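Polysaccharide deacetylase-like protein (Bacillus anthracis, PDB 4V33) is a putative polysaccharide deacetylase, a zinc-containing hydrolase with a fibronectin type III domain, required for osmotic stability and maintenance of cell shape. Local coordinates at residues S50-I54 against A137-E141; N60-T66 against Q100-D106; Q76-T82 against E116-I122. One frame throughout, in Å; residues are numbered along the deposited sequence. Where two conformers were deposited one is given.

Contact 1 of 3, residues S50-I54 against A137-E141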
# COMPACT_ATOMS: atom_id res chain seq x y z
N SER A 50 -22.43 5.94 -14.39
CA SER A 50 -21.29 5.50 -15.18
C SER A 50 -20.36 6.68 -15.43
O SER A 50 -20.68 7.82 -15.09
CB SER A 50 -21.73 4.88 -16.50
OG SER A 50 -22.39 5.83 -17.31
N TYR A 51 -19.20 6.41 -16.01
CA TYR A 51 -18.27 7.47 -16.36
C TYR A 51 -17.39 7.03 -17.52
O TYR A 51 -17.23 5.83 -17.77
CB TYR A 51 -17.41 7.87 -15.15
CG TYR A 51 -16.83 6.70 -14.38
CD1 TYR A 51 -15.61 6.15 -14.74
CD2 TYR A 51 -17.49 6.16 -13.29
CE1 TYR A 51 -15.06 5.09 -14.05
CE2 TYR A 51 -16.96 5.09 -12.59
CZ TYR A 51 -15.74 4.56 -12.97
OH TYR A 51 -15.20 3.51 -12.28
N ASN A 52 -16.85 8.00 -18.24
CA ASN A 52 -15.92 7.69 -19.31
C ASN A 52 -14.73 6.92 -18.76
O ASN A 52 -14.23 7.25 -17.68
CB ASN A 52 -15.46 8.97 -20.02
CG ASN A 52 -16.60 9.72 -20.66
OD1 ASN A 52 -17.69 9.18 -20.86
ND2 ASN A 52 -16.37 10.99 -20.99
N PRO A 53 -14.28 5.89 -19.48
CA PRO A 53 -13.19 5.03 -19.00
C PRO A 53 -11.95 5.81 -18.59
O PRO A 53 -11.60 6.80 -19.23
CB PRO A 53 -12.87 4.16 -20.22
CG PRO A 53 -14.15 4.09 -20.96
CD PRO A 53 -14.82 5.43 -20.77
N ILE A 54 -11.31 5.38 -17.52
CA ILE A 54 -10.07 6.00 -17.07
C ILE A 54 -8.98 4.95 -16.95
O ILE A 54 -9.26 3.75 -16.94
CB ILE A 54 -10.24 6.71 -15.72
CG1 ILE A 54 -10.80 5.75 -14.67
CG2 ILE A 54 -11.12 7.93 -15.88
CD1 ILE A 54 -10.84 6.32 -13.26
N ALA A 137 -18.71 4.57 -7.00
CA ALA A 137 -17.40 5.10 -6.68
C ALA A 137 -16.56 5.15 -7.94
O ALA A 137 -16.83 4.44 -8.92
CB ALA A 137 -16.72 4.25 -5.61
N ILE A 138 -15.56 6.01 -7.92
CA ILE A 138 -14.57 6.07 -8.98
C ILE A 138 -13.19 6.16 -8.33
O ILE A 138 -13.00 6.86 -7.34
CB ILE A 138 -14.80 7.27 -9.91
CG1 ILE A 138 -13.76 7.29 -11.03
CG2 ILE A 138 -14.80 8.59 -9.13
CD1 ILE A 138 -14.09 8.26 -12.14
N THR A 139 -12.23 5.42 -8.89
CA THR A 139 -10.90 5.39 -8.30
C THR A 139 -9.82 5.87 -9.26
O THR A 139 -9.63 5.30 -10.33
CB THR A 139 -10.54 3.98 -7.80
OG1 THR A 139 -11.47 3.59 -6.78
CG2 THR A 139 -9.12 3.97 -7.22
N PHE A 140 -9.14 6.94 -8.87
CA PHE A 140 -7.95 7.40 -9.57
C PHE A 140 -6.73 6.84 -8.84
O PHE A 140 -6.38 7.30 -7.75
CB PHE A 140 -7.92 8.94 -9.60
CG PHE A 140 -9.00 9.54 -10.47
CD1 PHE A 140 -10.26 9.78 -9.96
CD2 PHE A 140 -8.76 9.81 -11.80
CE1 PHE A 140 -11.26 10.30 -10.76
CE2 PHE A 140 -9.75 10.33 -12.61
CZ PHE A 140 -11.00 10.58 -12.09
N GLU A 141 -6.12 5.82 -9.43
CA GLU A 141 -5.08 5.04 -8.75
C GLU A 141 -3.99 5.88 -8.13
O GLU A 141 -3.43 6.77 -8.77
CB GLU A 141 -4.45 4.02 -9.71
CG GLU A 141 -5.37 2.90 -10.14
CD GLU A 141 -5.80 2.01 -8.99
OE1 GLU A 141 -5.11 1.98 -7.95
OE2 GLU A 141 -6.85 1.32 -9.12
O HOH W 1 -12.99 3.39 -10.79
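Tyr51 and Ile54 reach across to Ile138, and no direct hydrogen bond joins residues 50-54 to 137-141; the contact is apolar, with one bridging water. The aromatic part is a CH-pi contact. Ile138 CD1 sits over the centre of one face of the Tyr51 ring, 3.8 Å from its centroid and 14° off the normal. The Ile138 side chain is fully extended, CG1 anti to the backbone N and CD1 anti to CA, which carries that methyl out to the ring. Tyr51 CG lies between its own backbone N and carbonyl carbon (chi1 47°), the rotation that turns the ring toward strand 130-140.

The aliphatic part centres on one methyl. Ile54 CD1 packs across Ile138 CG1 at 3.8 Å and comes to 3.3 Å from Thr139 O, a close approach of a methyl to a carbonyl. Ile54 CD1 also stands over one face of the Phe140 ring, displaced toward the rim, 4.2 Å from Phe140 CE2. One terminal carbon is thus shared among three consecutive residues of the strand.

The polar part is indirect. A water lies 2.7 Å from Tyr51 OH and accepts the Thr139 N-H at 2.9 Å, so the tyrosine hydroxyl is tied to the strand's backbone by a single molecule. Inward, Ile138 also touches Thr61, Phe117 and Ile119.

The two segments run in roughly the same direction, 26° apart. The strands they extend belong to different sheets: 48-51 pairs with 60-66, and 130-140 with 115-124. This meeting of the first and last strands, A and G, at one margin of a two-sheet sandwich is characteristic of the fibronectin type III fold.

Contact 2 of 3, residues N60-T66 against Q100-D106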
# COMPACT_ATOMS: atom_id res chain seq x y z
N ASN A 60 -9.03 13.06 -14.91
CA ASN A 60 -10.41 13.50 -15.05
C ASN A 60 -11.27 12.56 -15.89
O ASN A 60 -10.76 11.63 -16.52
CB ASN A 60 -10.49 14.94 -15.58
CG ASN A 60 -9.80 15.11 -16.93
OD1 ASN A 60 -9.96 14.29 -17.83
ND2 ASN A 60 -9.05 16.19 -17.06
N THR A 61 -12.57 12.81 -15.87
CA THR A 61 -13.52 12.04 -16.67
C THR A 61 -14.85 12.77 -16.68
O THR A 61 -14.94 13.90 -16.19
CB THR A 61 -13.73 10.62 -16.11
OG1 THR A 61 -14.57 9.87 -17.00
CG2 THR A 61 -14.37 10.66 -14.72
N THR A 62 -15.88 12.15 -17.24
CA THR A 62 -17.22 12.69 -17.18
C THR A 62 -18.18 11.64 -16.63
O THR A 62 -18.18 10.50 -17.09
CB THR A 62 -17.71 13.16 -18.56
OG1 THR A 62 -16.80 14.14 -19.08
CG2 THR A 62 -19.10 13.76 -18.47
N ILE A 63 -18.97 12.03 -15.64
CA ILE A 63 -19.94 11.14 -15.03
C ILE A 63 -21.31 11.29 -15.70
O ILE A 63 -21.70 12.40 -16.07
CB ILE A 63 -20.07 11.43 -13.51
CG1 ILE A 63 -18.72 11.18 -12.82
CG2 ILE A 63 -21.16 10.59 -12.87
CD1 ILE A 63 -18.64 11.76 -11.42
N HIS A 64 -22.01 10.18 -15.89
CA HIS A 64 -23.35 10.21 -16.46
C HIS A 64 -24.29 9.35 -15.64
O HIS A 64 -23.85 8.48 -14.89
CB HIS A 64 -23.34 9.68 -17.89
CG HIS A 64 -22.35 10.35 -18.79
ND1 HIS A 64 -22.64 11.52 -19.47
CD2 HIS A 64 -21.09 10.01 -19.13
CE1 HIS A 64 -21.58 11.87 -20.18
NE2 HIS A 64 -20.63 10.98 -19.99
N MET A 65 -25.59 9.59 -15.80
CA MET A 65 -26.58 8.69 -15.24
C MET A 65 -27.48 8.12 -16.33
O MET A 65 -27.90 8.83 -17.24
CB MET A 65 -27.45 9.39 -14.19
CG MET A 65 -28.45 8.45 -13.54
SD MET A 65 -27.95 7.90 -11.90
CE MET A 65 -27.30 9.45 -11.35
N THR A 66 -27.78 6.83 -16.22
CA THR A 66 -28.74 6.20 -17.11
C THR A 66 -29.77 5.43 -16.30
O THR A 66 -29.69 5.37 -15.07
CB THR A 66 -28.04 5.24 -18.10
OG1 THR A 66 -27.19 4.34 -17.38
CG2 THR A 66 -27.21 6.03 -19.09
N GLN A 100 -27.74 12.98 -20.35
CA GLN A 100 -27.70 12.00 -19.27
C GLN A 100 -27.12 12.57 -17.97
O GLN A 100 -26.36 11.89 -17.27
CB GLN A 100 -26.93 10.75 -19.72
CG GLN A 100 -27.61 10.00 -20.86
CD GLN A 100 -26.79 8.85 -21.39
OE1 GLN A 100 -25.56 8.84 -21.28
NE2 GLN A 100 -27.47 7.87 -21.98
N PHE A 101 -27.48 13.81 -17.68
CA PHE A 101 -27.03 14.51 -16.47
C PHE A 101 -25.52 14.46 -16.32
O PHE A 101 -24.98 14.19 -15.24
CB PHE A 101 -27.78 14.00 -15.24
CG PHE A 101 -29.26 14.29 -15.30
CD1 PHE A 101 -29.73 15.56 -15.04
CD2 PHE A 101 -30.16 13.30 -15.66
CE1 PHE A 101 -31.07 15.85 -15.10
CE2 PHE A 101 -31.51 13.58 -15.73
CZ PHE A 101 -31.97 14.85 -15.45
N SER A 102 -24.86 14.75 -17.43
CA SER A 102 -23.41 14.76 -17.51
C SER A 102 -22.79 15.67 -16.46
O SER A 102 -23.28 16.78 -16.22
CB SER A 102 -22.98 15.20 -18.91
OG SER A 102 -21.62 15.57 -18.95
N LEU A 103 -21.72 15.19 -15.83
CA LEU A 103 -20.98 15.98 -14.85
C LEU A 103 -19.49 15.78 -15.07
O LEU A 103 -18.97 14.67 -14.90
CB LEU A 103 -21.34 15.56 -13.43
CG LEU A 103 -20.70 16.43 -12.34
CD1 LEU A 103 -21.57 17.66 -12.05
CD2 LEU A 103 -20.44 15.62 -11.07
N PRO A 104 -18.79 16.85 -15.46
CA PRO A 104 -17.33 16.78 -15.56
C PRO A 104 -16.74 16.56 -14.18
O PRO A 104 -17.15 17.20 -13.21
CB PRO A 104 -16.95 18.18 -16.07
CG PRO A 104 -18.18 18.69 -16.73
CD PRO A 104 -19.32 18.14 -15.93
N PHE A 105 -15.80 15.63 -14.09
CA PHE A 105 -15.13 15.36 -12.83
C PHE A 105 -13.63 15.50 -13.03
O PHE A 105 -13.07 14.91 -13.95
CB PHE A 105 -15.44 13.95 -12.34
CG PHE A 105 -14.82 13.63 -11.00
CD1 PHE A 105 -13.51 13.19 -10.91
CD2 PHE A 105 -15.55 13.79 -9.84
CE1 PHE A 105 -12.94 12.91 -9.67
CE2 PHE A 105 -14.99 13.51 -8.61
CZ PHE A 105 -13.69 13.07 -8.53
N ASP A 106 -12.98 16.27 -12.17
CA ASP A 106 -11.54 16.45 -12.26
C ASP A 106 -10.94 16.41 -10.86
O ASP A 106 -11.45 17.04 -9.94
CB ASP A 106 -11.22 17.78 -12.94
CG ASP A 106 -9.81 17.81 -13.52
OD1 ASP A 106 -8.84 17.67 -12.75
OD2 ASP A 106 -9.68 18.00 -14.75
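Thr61 with Phe105 and Ile63 with Leu103 form the hydrogen-bonded pairs of an antiparallel strand pairing whose axes approach to 4.5 Å at 147°, and beyond it Met65 N donates to Gln100 O. That last bond, 2.8 Å long and nearly straight, is one residue out of step with the pairs before it: Gln100 and Phe101 both have left-handed helical backbone angles, and the chain enters the strand through this turn.

Side chains divide between the two faces. Toward the sandwich interior, Ile63 CD1 packs on Phe105 CB at 4.0 Å and lies more loosely, at 4.3 Å, by Leu103 CD2. Phe105 continues inward to Phe110 and, edge-to-face, to Phe117. Thr61 CG2 lies near Phe105 CB.

With CG between its backbone N and carbonyl carbon (chi1 58°), Asn60 ND2 donates on the other face to Asp106 OD2 at 3.0 Å. The carboxylate oxygen lies nearly in the amide plane, yet the N-H meets it from above the carboxylate plane, the two groups being 64° apart. Asp106 OD1 accepts from Lys108 N, so each carboxylate oxygen has its own donor. At the far end, the extended Gln100 side chain lays its amide by Thr66 CG2, with NE2 3.4 Å away.

In this pairing of fibronectin strands B and E, backbone bonds supply most of the polar grip, and the inward side chains are mostly apolar, Thr61 OG1 being satisfied by Asn52 O. Asn60 and Lys108 N together fix the Asp106 carboxylate at the strand end, whereas His64 ND1 is buried without a modelled partner, a probable energetic cost.

Contact 3 of 3, residues Q76-T82 against E116-I122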
# COMPACT_ATOMS: atom_id res chain seq x y z
N GLN A 76 -28.19 15.66 -8.37
CA GLN A 76 -27.11 16.16 -7.52
C GLN A 76 -26.21 15.01 -7.10
O GLN A 76 -26.69 14.01 -6.58
CB GLN A 76 -27.66 16.87 -6.29
CG GLN A 76 -28.53 18.07 -6.65
CD GLN A 76 -28.89 18.93 -5.46
OE1 GLN A 76 -28.67 18.56 -4.31
NE2 GLN A 76 -29.46 20.10 -5.74
N TYR A 77 -24.92 15.18 -7.34
CA TYR A 77 -23.94 14.16 -7.00
C TYR A 77 -23.16 14.58 -5.77
O TYR A 77 -22.40 15.54 -5.81
CB TYR A 77 -22.93 13.97 -8.15
CG TYR A 77 -23.52 13.54 -9.47
CD1 TYR A 77 -23.67 12.20 -9.78
CD2 TYR A 77 -23.87 14.48 -10.43
CE1 TYR A 77 -24.19 11.79 -11.01
CE2 TYR A 77 -24.39 14.08 -11.67
CZ TYR A 77 -24.54 12.73 -11.94
OH TYR A 77 -25.05 12.32 -13.16
N LYS A 78 -23.36 13.86 -4.67
CA LYS A 78 -22.59 14.11 -3.46
C LYS A 78 -21.32 13.28 -3.57
O LYS A 78 -21.39 12.06 -3.72
CB LYS A 78 -23.36 13.72 -2.20
CG LYS A 78 -22.58 14.00 -0.92
CD LYS A 78 -23.26 13.40 0.31
CE LYS A 78 -24.57 14.11 0.60
NZ LYS A 78 -25.20 13.60 1.87
N ILE A 79 -20.18 13.94 -3.50
CA ILE A 79 -18.91 13.27 -3.75
C ILE A 79 -17.92 13.60 -2.66
O ILE A 79 -17.82 14.76 -2.21
CB ILE A 79 -18.31 13.68 -5.12
CG1 ILE A 79 -19.31 13.37 -6.24
CG2 ILE A 79 -16.99 12.96 -5.37
CD1 ILE A 79 -18.82 13.71 -7.63
N TRP A 80 -17.20 12.58 -2.21
CA TRP A 80 -16.11 12.78 -1.27
C TRP A 80 -15.02 11.75 -1.49
O TRP A 80 -15.26 10.68 -2.05
CB TRP A 80 -16.59 12.73 0.18
CG TRP A 80 -17.03 11.38 0.67
CD1 TRP A 80 -16.29 10.49 1.40
CD2 TRP A 80 -18.32 10.79 0.51
NE1 TRP A 80 -17.04 9.38 1.69
CE2 TRP A 80 -18.30 9.53 1.15
CE3 TRP A 80 -19.50 11.19 -0.13
CZ2 TRP A 80 -19.40 8.68 1.18
CZ3 TRP A 80 -20.60 10.34 -0.10
CH2 TRP A 80 -20.54 9.10 0.55
N ARG A 81 -13.82 12.08 -1.04
CA ARG A 81 -12.73 11.12 -1.05
C ARG A 81 -12.85 10.25 0.17
O ARG A 81 -12.91 10.76 1.29
CB ARG A 81 -11.39 11.83 -0.98
CG ARG A 81 -10.99 12.48 -2.25
CD ARG A 81 -9.59 13.04 -2.17
NE ARG A 81 -8.55 12.01 -2.11
CZ ARG A 81 -7.79 11.78 -1.04
NH1 ARG A 81 -7.97 12.49 0.06
NH2 ARG A 81 -6.85 10.85 -1.08
N THR A 82 -12.85 8.94 -0.03
CA THR A 82 -12.94 7.99 1.08
C THR A 82 -11.91 8.30 2.16
O THR A 82 -12.22 8.28 3.36
CB THR A 82 -12.76 6.57 0.57
OG1 THR A 82 -13.82 6.28 -0.36
CG2 THR A 82 -12.80 5.57 1.71
N GLU A 116 -9.86 6.67 -4.08
CA GLU A 116 -11.28 6.37 -4.24
C GLU A 116 -12.16 7.56 -3.85
O GLU A 116 -11.99 8.17 -2.79
CB GLU A 116 -11.65 5.16 -3.38
CG GLU A 116 -13.09 4.68 -3.56
CD GLU A 116 -13.44 3.60 -2.56
OE1 GLU A 116 -13.70 3.93 -1.39
OE2 GLU A 116 -13.44 2.42 -2.94
N PHE A 117 -13.08 7.88 -4.75
CA PHE A 117 -14.09 8.90 -4.50
C PHE A 117 -15.45 8.21 -4.47
O PHE A 117 -15.80 7.50 -5.41
CB PHE A 117 -14.10 9.94 -5.61
CG PHE A 117 -12.86 10.80 -5.67
CD1 PHE A 117 -11.67 10.30 -6.21
CD2 PHE A 117 -12.89 12.11 -5.22
CE1 PHE A 117 -10.54 11.09 -6.28
CE2 PHE A 117 -11.76 12.91 -5.31
CZ PHE A 117 -10.58 12.40 -5.82
N GLN A 118 -16.21 8.41 -3.40
CA GLN A 118 -17.57 7.90 -3.35
C GLN A 118 -18.56 8.90 -3.94
O GLN A 118 -18.35 10.11 -3.86
CB GLN A 118 -17.95 7.53 -1.90
CG GLN A 118 -17.14 6.34 -1.41
CD GLN A 118 -17.52 5.86 -0.04
OE1 GLN A 118 -18.68 5.54 0.23
NE2 GLN A 118 -16.54 5.78 0.86
N ILE A 119 -19.61 8.37 -4.58
CA ILE A 119 -20.60 9.19 -5.26
C ILE A 119 -22.00 8.74 -4.85
O ILE A 119 -22.34 7.57 -5.00
CB ILE A 119 -20.48 9.05 -6.81
CG1 ILE A 119 -19.05 9.35 -7.27
CG2 ILE A 119 -21.49 9.96 -7.51
CD1 ILE A 119 -18.77 8.93 -8.72
N GLU A 120 -22.79 9.66 -4.31
CA GLU A 120 -24.20 9.40 -4.02
C GLU A 120 -25.04 10.35 -4.85
O GLU A 120 -24.90 11.57 -4.72
CB GLU A 120 -24.54 9.65 -2.56
CG GLU A 120 -23.88 8.76 -1.54
CD GLU A 120 -24.39 9.07 -0.13
OE1 GLU A 120 -25.11 10.09 0.04
OE2 GLU A 120 -24.10 8.29 0.79
N ALA A 121 -25.92 9.81 -5.68
CA ALA A 121 -26.75 10.64 -6.54
C ALA A 121 -28.19 10.70 -6.05
O ALA A 121 -28.77 9.68 -5.68
CB ALA A 121 -26.71 10.12 -7.96
N ILE A 122 -28.75 11.90 -6.06
CA ILE A 122 -30.18 12.09 -5.84
C ILE A 122 -30.74 12.87 -7.01
O ILE A 122 -30.01 13.58 -7.71
CB ILE A 122 -30.49 12.85 -4.52
CG1 ILE A 122 -30.02 14.31 -4.58
CG2 ILE A 122 -29.91 12.10 -3.33
CD1 ILE A 122 -30.37 15.11 -3.33
O HOH W 2 -25.78 11.11 2.44
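Trp80 lies across Gln118 in the central strand pair, C with F, of the larger fibronectin type III sheet, where segments 76-82 and 116-122 run antiparallel, their axes 4.5 Å apart. Gln76 with Ile122, Lys78 with Glu120 and Trp80 with Gln118 are the hydrogen-bonded pairs, and Thr82 N donates to Glu116 O. Gln118 CB stands over the tryptophan's six-membered ring, 3.7 Å from the centroid, a CH-pi contact offset toward the rim. Trp80 CG lies between its backbone N and carbonyl carbon (chi1 69°), swinging the indole over the neighbouring strand. At the indole edge, Glu120 OE2 is 3.7 Å from Trp80 CH2, with the carboxylate nearly perpendicular to the ring.

Lys78 runs beside Glu120, pointing the same way. Their salt bridge is long, Lys78 NZ to Glu120 OE1 4.0 Å, and a water bridges the gap, accepting from the lysine and donating to the glutamate. Glu120 OE2 has a second positive partner, Lys86.

On the opposite, inward face, Tyr77 brings its ring edge to Ile119 CG2 at 3.9 Å, and Ile79 lies alongside Ile119. Tyr77 OH bonds to Phe101 O, in the loop leading into strand 103-106 of the facing sheet.

Outward at the strand end, Glu116 OE2 pairs with Lys195. Thr82 OG1 donates to the anti lone pair of Glu116 OE1 at 2.6 Å and accepts from Gln118 NE2, in the amide plane, at 3.0 Å.

The three contacts belong to one sandwich, with centres 10 Å (contacts 1 and 2) and 12 Å (contact 3 to each other one) apart. Contact 2 lies in the three-strand sheet and contact 3 in the four-strand sheet; contact 1 spans both. Probable backbone hydrogen bonds tie it to each: Ser50 O to His64 N and Ile138 O to Phe117 N, both 2.8 Å. Contacts 2 and 3 alternate along the chain, B-C-E-F, and face each other across the core, where Leu103 CD2 comes to 3.7 Å from Tyr77 CD2. The zinc ligands Asp206, His264 and His268 belong to none of these segments; the metal is held in the separate deacetylase domain.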